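Local coordinates for endoglucanase (Ruminococcus champanellensis, PDB 6WQV), which probably cleaves internal beta-1,4 linkages of cellulose and related plant polysaccharides such as xylan, as a broad-specificity endoglucanase of glycoside hydrolase family 5, at residues W268-I273 with L308-S313; G287-L292 with V301-N306. All blocks are in the same frame, centred on the assembly; numbering follows the deposited sequence.

Interaction 1 of 2, residues W268-I273 with L308-S313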
# COMPACT_ATOMS: atom_id res chain seq x y z
N TRP A 268 5.39 -8.30 -20.13
CA TRP A 268 5.75 -9.55 -19.48
C TRP A 268 5.60 -9.44 -17.97
O TRP A 268 5.03 -10.32 -17.32
CB TRP A 268 7.18 -9.93 -19.84
CG TRP A 268 7.60 -11.25 -19.26
CD1 TRP A 268 7.48 -12.47 -19.85
CD2 TRP A 268 8.20 -11.48 -17.98
NE1 TRP A 268 7.96 -13.45 -19.02
CE2 TRP A 268 8.41 -12.87 -17.86
CE3 TRP A 268 8.58 -10.66 -16.91
CZ2 TRP A 268 8.99 -13.45 -16.73
CZ3 TRP A 268 9.15 -11.24 -15.79
CH2 TRP A 268 9.35 -12.62 -15.71
N THR A 269 6.11 -8.34 -17.40
CA THR A 269 6.05 -8.16 -15.95
C THR A 269 4.61 -8.14 -15.45
O THR A 269 4.28 -8.80 -14.46
CB THR A 269 6.79 -6.87 -15.59
OG1 THR A 269 8.18 -7.03 -15.91
CG2 THR A 269 6.62 -6.54 -14.12
N LEU A 270 3.74 -7.38 -16.12
CA LEU A 270 2.36 -7.28 -15.66
C LEU A 270 1.61 -8.58 -15.91
O LEU A 270 0.79 -9.00 -15.08
CB LEU A 270 1.68 -6.08 -16.31
CG LEU A 270 2.31 -4.75 -15.91
CD1 LEU A 270 1.71 -3.58 -16.68
CD2 LEU A 270 2.18 -4.49 -14.41
N GLN A 271 1.89 -9.25 -17.03
CA GLN A 271 1.29 -10.56 -17.29
C GLN A 271 1.67 -11.56 -16.21
O GLN A 271 0.86 -12.44 -15.87
CB GLN A 271 1.75 -11.06 -18.66
CG GLN A 271 1.21 -12.42 -19.06
CD GLN A 271 1.70 -12.86 -20.43
OE1 GLN A 271 0.92 -12.94 -21.38
NE2 GLN A 271 3.00 -13.14 -20.55
N GLU A 272 2.87 -11.45 -15.64
CA GLU A 272 3.27 -12.37 -14.58
C GLU A 272 2.42 -12.19 -13.33
O GLU A 272 2.08 -13.16 -12.65
CB GLU A 272 4.75 -12.18 -14.24
CG GLU A 272 5.70 -12.74 -15.27
CD GLU A 272 5.60 -14.24 -15.40
OE1 GLU A 272 6.00 -14.95 -14.45
OE2 GLU A 272 5.09 -14.71 -16.44
N ILE A 273 2.09 -10.94 -13.00
CA ILE A 273 1.18 -10.69 -11.88
C ILE A 273 -0.18 -11.32 -12.16
O ILE A 273 -0.78 -11.97 -11.30
CB ILE A 273 1.07 -9.18 -11.60
CG1 ILE A 273 2.45 -8.62 -11.24
CG2 ILE A 273 0.07 -8.92 -10.49
CD1 ILE A 273 2.54 -7.11 -11.17
N LEU A 308 -0.70 1.69 -17.51
CA LEU A 308 -2.12 1.62 -17.18
C LEU A 308 -2.91 0.84 -18.22
O LEU A 308 -3.84 0.10 -17.87
CB LEU A 308 -2.69 3.02 -16.99
CG LEU A 308 -2.51 3.67 -15.63
CD1 LEU A 308 -3.28 2.92 -14.53
CD2 LEU A 308 -1.05 3.79 -15.23
N ARG A 309 -2.57 1.00 -19.51
CA ARG A 309 -3.26 0.26 -20.55
C ARG A 309 -3.08 -1.24 -20.36
O ARG A 309 -4.04 -2.01 -20.41
CB ARG A 309 -2.76 0.68 -21.94
CG ARG A 309 -3.43 -0.04 -23.12
CD ARG A 309 -2.81 0.27 -24.50
NE ARG A 309 -1.38 -0.03 -24.52
CZ ARG A 309 -0.88 -1.25 -24.67
NH1 ARG A 309 -1.69 -2.29 -24.82
NH2 ARG A 309 0.43 -1.43 -24.66
N ILE A 310 -1.84 -1.67 -20.14
CA ILE A 310 -1.57 -3.09 -19.97
C ILE A 310 -2.20 -3.61 -18.68
O ILE A 310 -2.83 -4.68 -18.67
CB ILE A 310 -0.06 -3.37 -20.03
CG1 ILE A 310 0.50 -3.01 -21.41
CG2 ILE A 310 0.22 -4.83 -19.74
CD1 ILE A 310 2.02 -2.94 -21.46
N ALA A 311 -2.05 -2.87 -17.58
CA ALA A 311 -2.64 -3.31 -16.32
C ALA A 311 -4.15 -3.49 -16.47
O ALA A 311 -4.71 -4.51 -16.06
CB ALA A 311 -2.29 -2.34 -15.19
N LYS A 312 -4.82 -2.51 -17.08
CA LYS A 312 -6.27 -2.63 -17.28
C LYS A 312 -6.61 -3.82 -18.17
O LYS A 312 -7.65 -4.47 -17.97
CB LYS A 312 -6.84 -1.34 -17.86
CG LYS A 312 -8.35 -1.31 -17.98
CD LYS A 312 -8.85 0.02 -18.51
CE LYS A 312 -10.35 0.00 -18.71
NZ LYS A 312 -10.82 1.21 -19.42
N SER A 313 -5.75 -4.15 -19.14
CA SER A 313 -6.02 -5.27 -20.03
C SER A 313 -5.96 -6.60 -19.30
O SER A 313 -6.52 -7.59 -19.78
CB SER A 313 -5.07 -5.27 -21.23
OG SER A 313 -3.80 -5.81 -20.93
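Leu270 carries the contact between its own helix and the next, where it reaches Ile310 and Ala311. Its CB already touches the other helix: Leu270 CB lies 3.9 Å from Ile310 CG2. The next atom, CG, is turned anti to the carbonyl carbon of its own residue (chi1 -64°), which brings the branch point beside the backbone N and sends the CD1 branch on toward the gap between the helices. CD1 does most of the touching. Leu270 CD1 is 3.6 Å from Ile310 CG2 and 3.8 Å from Ile310 CB. Past them, the same Leu270 CD1 lies 3.9 Å from the backbone N of Ala311. The methyl CB of Ala311 borders this tip more loosely, 4.4 Å from Leu270 CD1. The Leu270 and Ile310 side chains cross at about a right angle, so they touch over a small patch.

Helix 263-278 and helix 297-313 are successive outer helices of the TIM barrel, one before and one after strand 284-289 in the chain. Leu270 also rests on Ile286 of that strand, while Ala311 touches Cys318 on strand 318-322, so the contact sits where the helices lie against the barrel wall. No hydrogen bond or charge pair crosses it.

On the Ile310 side, CG2 lies anti to the backbone N, the branch that Leu270 meets, and the same side chain touches Ile263 at the start of the partner helix. Ser313 OG donates to Ile310 O over 2.7 Å, tilted 16° from the carbonyl plane and approaching at 122° to the C=O bond. In the other helix, Thr269 OG1 bonds back to Gln265 O.

Interaction 2 of 2, residues G287-L292 with V301-N306. Unlike the reference sequence in segment 287-292: Gln288 (reference Glu). With GLC (alpha-D-glucopyranose), chain E.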
# COMPACT_ATOMS: atom_id res chain seq x y z
N GLY A 287 -0.66 -2.12 -5.48
CA GLY A 287 -0.90 -1.12 -4.46
C GLY A 287 0.10 0.00 -4.44
O GLY A 287 -0.17 1.04 -3.82
N GLN A 288 1.25 -0.18 -5.10
CA GLN A 288 2.18 0.91 -5.37
C GLN A 288 2.86 0.68 -6.71
O GLN A 288 3.35 -0.42 -6.98
CB GLN A 288 3.29 0.99 -4.32
CG GLN A 288 2.83 1.27 -2.90
CD GLN A 288 4.00 1.45 -1.93
OE1 GLN A 288 3.86 1.24 -0.73
NE2 GLN A 288 5.16 1.84 -2.45
N PHE A 289 2.91 1.73 -7.53
CA PHE A 289 3.77 1.81 -8.70
C PHE A 289 4.11 3.29 -8.88
O PHE A 289 3.48 4.17 -8.28
CB PHE A 289 3.11 1.21 -9.96
CG PHE A 289 2.17 2.15 -10.64
CD1 PHE A 289 0.99 2.50 -10.03
CD2 PHE A 289 2.48 2.73 -11.87
CE1 PHE A 289 0.13 3.39 -10.62
CE2 PHE A 289 1.61 3.62 -12.47
CZ PHE A 289 0.44 3.95 -11.84
N GLY A 290 5.11 3.55 -9.71
CA GLY A 290 5.50 4.92 -10.02
C GLY A 290 6.79 4.88 -10.80
O GLY A 290 7.41 3.83 -10.96
N ALA A 291 7.17 6.04 -11.33
CA ALA A 291 8.45 6.21 -12.01
C ALA A 291 9.04 7.52 -11.54
O ALA A 291 8.38 8.56 -11.59
CB ALA A 291 8.29 6.22 -13.54
N LEU A 292 10.29 7.46 -11.07
CA LEU A 292 10.96 8.64 -10.54
C LEU A 292 11.01 9.76 -11.57
O LEU A 292 11.20 9.52 -12.77
CB LEU A 292 12.41 8.28 -10.24
CG LEU A 292 12.69 7.27 -9.14
CD1 LEU A 292 14.07 6.67 -9.34
CD2 LEU A 292 12.62 7.93 -7.79
N VAL A 301 5.69 9.73 -19.85
CA VAL A 301 4.36 9.72 -20.47
C VAL A 301 4.15 8.42 -21.24
O VAL A 301 3.10 7.78 -21.14
CB VAL A 301 4.17 10.96 -21.35
CG1 VAL A 301 2.94 10.82 -22.25
CG2 VAL A 301 4.03 12.21 -20.48
N LEU A 302 5.14 8.01 -22.03
CA LEU A 302 5.02 6.77 -22.79
C LEU A 302 4.92 5.58 -21.85
O LEU A 302 4.08 4.69 -22.04
CB LEU A 302 6.22 6.63 -23.72
CG LEU A 302 6.26 5.40 -24.62
CD1 LEU A 302 5.10 5.43 -25.59
CD2 LEU A 302 7.58 5.30 -25.35
N TRP A 303 5.78 5.54 -20.83
CA TRP A 303 5.72 4.48 -19.83
C TRP A 303 4.36 4.46 -19.14
O TRP A 303 3.74 3.40 -19.00
CB TRP A 303 6.85 4.70 -18.81
CG TRP A 303 6.71 3.91 -17.56
CD1 TRP A 303 7.16 2.64 -17.33
CD2 TRP A 303 6.07 4.34 -16.35
NE1 TRP A 303 6.84 2.25 -16.05
CE2 TRP A 303 6.17 3.27 -15.43
CE3 TRP A 303 5.43 5.51 -15.96
CZ2 TRP A 303 5.64 3.36 -14.14
CZ3 TRP A 303 4.91 5.60 -14.68
CH2 TRP A 303 5.01 4.52 -13.79
N GLY A 304 3.87 5.63 -18.73
CA GLY A 304 2.64 5.67 -17.95
C GLY A 304 1.41 5.28 -18.75
O GLY A 304 0.54 4.56 -18.24
N GLU A 305 1.31 5.74 -20.00
CA GLU A 305 0.19 5.33 -20.83
C GLU A 305 0.16 3.81 -20.97
O GLU A 305 -0.89 3.18 -20.85
CB GLU A 305 0.31 5.94 -22.23
CG GLU A 305 0.29 7.44 -22.32
CD GLU A 305 0.44 7.93 -23.76
OE1 GLU A 305 1.23 7.32 -24.52
OE2 GLU A 305 -0.23 8.92 -24.12
N ASN A 306 1.33 3.21 -21.21
CA ASN A 306 1.37 1.77 -21.46
C ASN A 306 1.18 0.97 -20.17
O ASN A 306 0.54 -0.08 -20.19
CB ASN A 306 2.66 1.41 -22.17
CG ASN A 306 2.61 1.71 -23.63
OD1 ASN A 306 2.00 0.97 -24.40
ND2 ASN A 306 3.20 2.83 -24.04
C1 GLC E . 7.95 0.55 -1.23
C2 GLC E . 7.50 1.29 0.02
C3 GLC E . 7.44 2.76 0.01
C4 GLC E . 8.67 3.34 -0.65
C5 GLC E . 8.67 2.83 -2.07
C6 GLC E . 9.71 3.48 -2.98
O1 GLC E . 6.98 0.16 -2.10
O2 GLC E . 6.24 0.69 0.43
O3 GLC E . 7.37 3.19 1.42
O4 GLC E . 8.60 4.77 -0.58
O5 GLC E . 8.94 1.37 -2.06
O6 GLC E . 10.98 3.21 -2.55
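Ala291 sets its methyl group down on the indole of Trp303: Ala291 CB stands 3.6 Å from the centroid of the six-membered ring and only 11° off the ring normal, a CH-pi contact over the face of the ring. The main chain keeps close to the same ring. Gly290 C is 3.5 Å from Trp303 CH2, and the carbonyl oxygen of Gly290, buried here, has no polar partner in the model.

Trp303 reaches this place because CG is anti to its backbone N (chi1 166°), which carries the indole off the helix toward the end of strand 284-289. There Trp303 CH2 also meets Phe289, whose CD2 lies 3.6 Å away. That aromatic pair is oblique, with planes inclined at 33° and centroids 5.9 Å apart. The Phe289 ring is further stacked on Tyr307 and meets Trp320 edge-to-face. The rotation of the indole is pinned at its other end by NE1, hydrogen-bonded to Ser244 O.

Further round the helix, Leu302 O is gripped from opposite faces of its carbonyl plane by Asn306 N and by Asn306 ND2, the latter at 2.9 Å.

Next to Phe289 the chain turns its other side to the bound sugar. Gln288, where the reference sequence has Glu, extends its amide so that OE1 accepts a hydrogen bond from O2 of the bound glucose at 2.7 Å. Arg75 NH1 also bonds to Gln288 OE1, and Tyr243 OH to NE2. This is the C-terminal end of the seventh barrel strand, at the mouth of the barrel and leading into the beta-alpha-beta crossover: the place where family 5 glycoside hydrolases carry their glutamate nucleophile.

In the fold
Both contacts are buried and both use helix 297-313, but at different points along it. Interaction 1 ties the later part of that helix to the preceding helix 263-278, whereas interaction 2 ties its earlier part to the end of strand 284-289 and the loop that follows it. Their centres lie about 12 Å apart, and they meet where Leu308 CD2 packs 3.7 Å from Phe289 CZ. The chemistry follows position: between the outer helices the contact is aliphatic, while at the strand end an indole packs against a phenyl ring, a methyl group and main chain. Only interaction 2 includes a glucose-binding residue; the Leu270 side chain is about 14 Å from that sugar.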